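Local coordinates for protein DNA ligase (Aquifex aeolicus, PDB 3QWU) that binds adenosine and calcium and is probably an ATP-dependent nucleic acid ligase that joins strand ends through an adenylated intermediate, at residues 49-54 / 160-165. Sequence-based numbering, arbitrary orientation.
Sequences FIIWGY and MKKNEQ. With ADN (adenosine), chain C.
Asn163 grips both the N and the O of Ile50: the backbone N of Asn163 donates to Ile50 O (2.8 Å, in the carbonyl plane), and Ile50 N donates to Asn163 OD1 (2.9 Å) from above the amide plane, 38° out of it. Both bonds are nearly straight, 169° at the hydrogen. Beside them the extended Lys162 chain packs closely over one face of buried Phe49, CE making a CH-pi contact 3.6 Å from the ring centroid. Lys162 NZ, 4.3 Å from that centroid, adds a cation-pi contact, while its hydrogen bonds go to Pro125 O and Lys90 O. Asn163 occupies a type II beta turn, Lys161 to Glu164, at the end of edge strand 153-161 of the nucleotidyltransferase core; through these two bonds it meets strand 50-51, an edge strand of the N-terminal sheet. Buried Trp52 is packed as closely, its indole between Gln165 CG, 3.5 Å from the six-membered ring centroid, and Ile50 CG2 on the opposite face; Asn163, Glu164 and Gln165 form the solvent-exposed rim. An alanine at Trp52 would remove the indole, and Gln165 CG and Ile50 CG2 would probably lose the flat surface they pack against. Inward, Met160 CE meets Trp52 CB at 3.8 Å, and Met160 SD makes an oblique Met-aromatic contact with Tyr54, which lines the adenosine pocket.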
loop_
_atom_site.group_PDB
_atom_site.type_symbol
_atom_site.label_atom_id
_atom_site.label_comp_id
_atom_site.label_asym_id
_atom_site.label_seq_id
_atom_site.Cartn_x
_atom_site.Cartn_y
_atom_site.Cartn_z
ATOM N N PHE A 49 15.949 -37.584 -5.561
ATOM C CA PHE A 49 15.600 -37.017 -4.264
ATOM C C PHE A 49 14.782 -35.732 -4.332
ATOM O O PHE A 49 14.735 -35.078 -5.369
ATOM C CB PHE A 49 16.856 -36.729 -3.435
ATOM C CG PHE A 49 17.910 -35.989 -4.172
ATOM C CD1 PHE A 49 18.960 -36.685 -4.795
ATOM C CD2 PHE A 49 17.866 -34.589 -4.249
ATOM C CE1 PHE A 49 19.947 -36.001 -5.480
ATOM C CE2 PHE A 49 18.848 -33.882 -4.935
ATOM C CZ PHE A 49 19.899 -34.567 -5.549
ATOM N N ILE A 50 14.144 -35.406 -3.204
ATOM C CA ILE A 50 13.473 -34.142 -3.029
ATOM C C ILE A 50 14.308 -33.166 -2.132
ATOM O O ILE A 50 14.922 -33.563 -1.123
ATOM C CB ILE A 50 12.056 -34.309 -2.477
ATOM C CG1 ILE A 50 11.227 -35.141 -3.466
ATOM C CG2 ILE A 50 11.432 -32.904 -2.221
ATOM C CD1 ILE A 50 9.952 -35.732 -2.877
ATOM N N ILE A 51 14.370 -31.915 -2.572
ATOM C CA ILE A 51 14.995 -30.870 -1.790
ATOM C C ILE A 51 13.820 -30.056 -1.355
ATOM O O ILE A 51 13.180 -29.391 -2.176
ATOM C CB ILE A 51 16.002 -30.013 -2.582
ATOM C CG1 ILE A 51 17.005 -30.893 -3.347
ATOM C CG2 ILE A 51 16.723 -29.074 -1.616
ATOM C CD1 ILE A 51 18.092 -31.522 -2.460
ATOM N N TRP A 52 13.492 -30.154 -0.071
ATOM C CA TRP A 52 12.335 -29.439 0.438
ATOM C C TRP A 52 12.665 -27.958 0.452
ATOM O O TRP A 52 13.827 -27.579 0.604
ATOM C CB TRP A 52 11.889 -29.956 1.812
ATOM C CG TRP A 52 11.126 -31.247 1.693
ATOM C CD1 TRP A 52 11.651 -32.520 1.606
ATOM C CD2 TRP A 52 9.710 -31.403 1.623
ATOM N NE1 TRP A 52 10.643 -33.445 1.493
ATOM C CE2 TRP A 52 9.442 -32.783 1.499
ATOM C CE3 TRP A 52 8.639 -30.518 1.661
ATOM C CZ2 TRP A 52 8.143 -33.281 1.417
ATOM C CZ3 TRP A 52 7.353 -31.014 1.578
ATOM C CH2 TRP A 52 7.114 -32.370 1.458
ATOM N N GLY A 53 11.626 -27.171 0.185
ATOM C CA GLY A 53 11.658 -25.719 0.238
ATOM C C GLY A 53 11.971 -25.226 1.640
ATOM O O GLY A 53 11.692 -25.915 2.596
ATOM N N TYR A 54 12.598 -24.052 1.747
ATOM C CA TYR A 54 12.899 -23.476 3.066
ATOM C C TYR A 54 11.603 -22.916 3.542
ATOM O O TYR A 54 10.948 -22.224 2.786
ATOM C CB TYR A 54 13.966 -22.376 3.021
ATOM C CG TYR A 54 14.517 -22.096 4.379
ATOM C CD1 TYR A 54 14.074 -21.019 5.123
ATOM C CD2 TYR A 54 15.473 -22.891 4.911
ATOM C CE1 TYR A 54 14.580 -20.750 6.393
ATOM C CE2 TYR A 54 16.011 -22.620 6.165
ATOM C CZ TYR A 54 15.535 -21.567 6.904
ATOM O OH TYR A 54 16.071 -21.325 8.116
ATOM N N MET A 160 19.359 -28.964 6.188
ATOM C CA MET A 160 18.233 -29.801 5.988
ATOM C C MET A 160 18.813 -31.076 5.469
ATOM O O MET A 160 20.028 -31.180 5.360
ATOM C CB MET A 160 17.281 -29.141 5.008
ATOM C CG MET A 160 16.572 -27.946 5.640
ATOM S SD MET A 160 15.441 -27.058 4.560
ATOM C CE MET A 160 14.051 -28.206 4.374
ATOM N N LYS A 161 17.959 -32.033 5.140
ATOM C CA LYS A 161 18.362 -33.305 4.602
ATOM C C LYS A 161 17.518 -33.634 3.377
ATOM O O LYS A 161 16.343 -33.386 3.363
ATOM C CB LYS A 161 18.147 -34.409 5.681
ATOM C CG LYS A 161 19.379 -34.709 6.563
ATOM C CD LYS A 161 19.147 -35.752 7.707
ATOM C CE LYS A 161 20.446 -36.568 7.992
ATOM N NZ LYS A 161 20.625 -37.040 9.424
ATOM N N LYS A 162 18.105 -34.253 2.373
ATOM C CA LYS A 162 17.334 -34.714 1.226
ATOM C C LYS A 162 16.116 -35.549 1.658
ATOM O O LYS A 162 16.217 -36.413 2.553
ATOM C CB LYS A 162 18.203 -35.594 0.286
ATOM C CG LYS A 162 19.060 -34.801 -0.725
ATOM C CD LYS A 162 20.178 -35.667 -1.305
ATOM C CE LYS A 162 21.198 -34.842 -2.111
ATOM N NZ LYS A 162 22.439 -35.619 -2.366
ATOM N N ASN A 163 14.998 -35.321 0.991
ATOM C CA ASN A 163 13.779 -36.107 1.235
ATOM C C ASN A 163 13.120 -35.859 2.610
ATOM O O ASN A 163 12.325 -36.677 3.042
ATOM C CB ASN A 163 14.058 -37.617 1.091
ATOM C CG ASN A 163 14.665 -37.982 -0.242
ATOM O OD1 ASN A 163 14.135 -37.612 -1.271
ATOM N ND2 ASN A 163 15.765 -38.741 -0.233
ATOM N N GLU A 164 13.463 -34.760 3.301
ATOM C CA GLU A 164 12.998 -34.528 4.691
ATOM C C GLU A 164 12.735 -33.080 4.887
ATOM O O GLU A 164 13.374 -32.247 4.237
ATOM C CB GLU A 164 14.033 -34.906 5.764
ATOM C CG GLU A 164 14.885 -36.111 5.500
ATOM C CD GLU A 164 14.589 -37.242 6.402
ATOM O OE1 GLU A 164 13.451 -37.777 6.321
ATOM O OE2 GLU A 164 15.519 -37.638 7.147
ATOM N N GLN A 165 11.876 -32.776 5.850
ATOM C CA GLN A 165 11.356 -31.425 5.997
ATOM C C GLN A 165 11.964 -30.625 7.121
ATOM O O GLN A 165 11.892 -29.421 7.114
ATOM C CB GLN A 165 9.848 -31.463 6.222
ATOM C CG GLN A 165 9.066 -31.375 4.952
ATOM C CD GLN A 165 7.673 -30.975 5.252
ATOM O OE1 GLN A 165 7.391 -29.785 5.404
ATOM N NE2 GLN A 165 6.788 -31.955 5.399
HETATM O "O5'" ADN C . 12.513 -15.901 6.033
HETATM C "C5'" ADN C . 13.695 -15.437 6.687
HETATM C "C4'" ADN C . 14.846 -15.394 5.690
HETATM O "O4'" ADN C . 16.023 -14.741 6.257
HETATM C "C3'" ADN C . 15.287 -16.801 5.309
HETATM O "O3'" ADN C . 14.607 -17.363 4.190
HETATM C "C2'" ADN C . 16.787 -16.663 5.071
HETATM O "O2'" ADN C . 17.076 -16.595 3.685
HETATM C "C1'" ADN C . 17.222 -15.370 5.757
HETATM N N9 ADN C . 18.136 -15.572 6.893
HETATM C C8 ADN C . 19.195 -14.771 7.153
HETATM N N7 ADN C . 19.874 -15.163 8.258
HETATM C C5 ADN C . 19.190 -16.238 8.728
HETATM C C6 ADN C . 19.342 -17.112 9.896
HETATM N N6 ADN C . 20.392 -16.871 10.731
HETATM N N1 ADN C . 18.467 -18.153 10.049
HETATM C C2 ADN C . 17.432 -18.335 9.178
HETATM N N3 ADN C . 17.216 -17.535 8.095
HETATM C C4 ADN C . 18.058 -16.512 7.829
#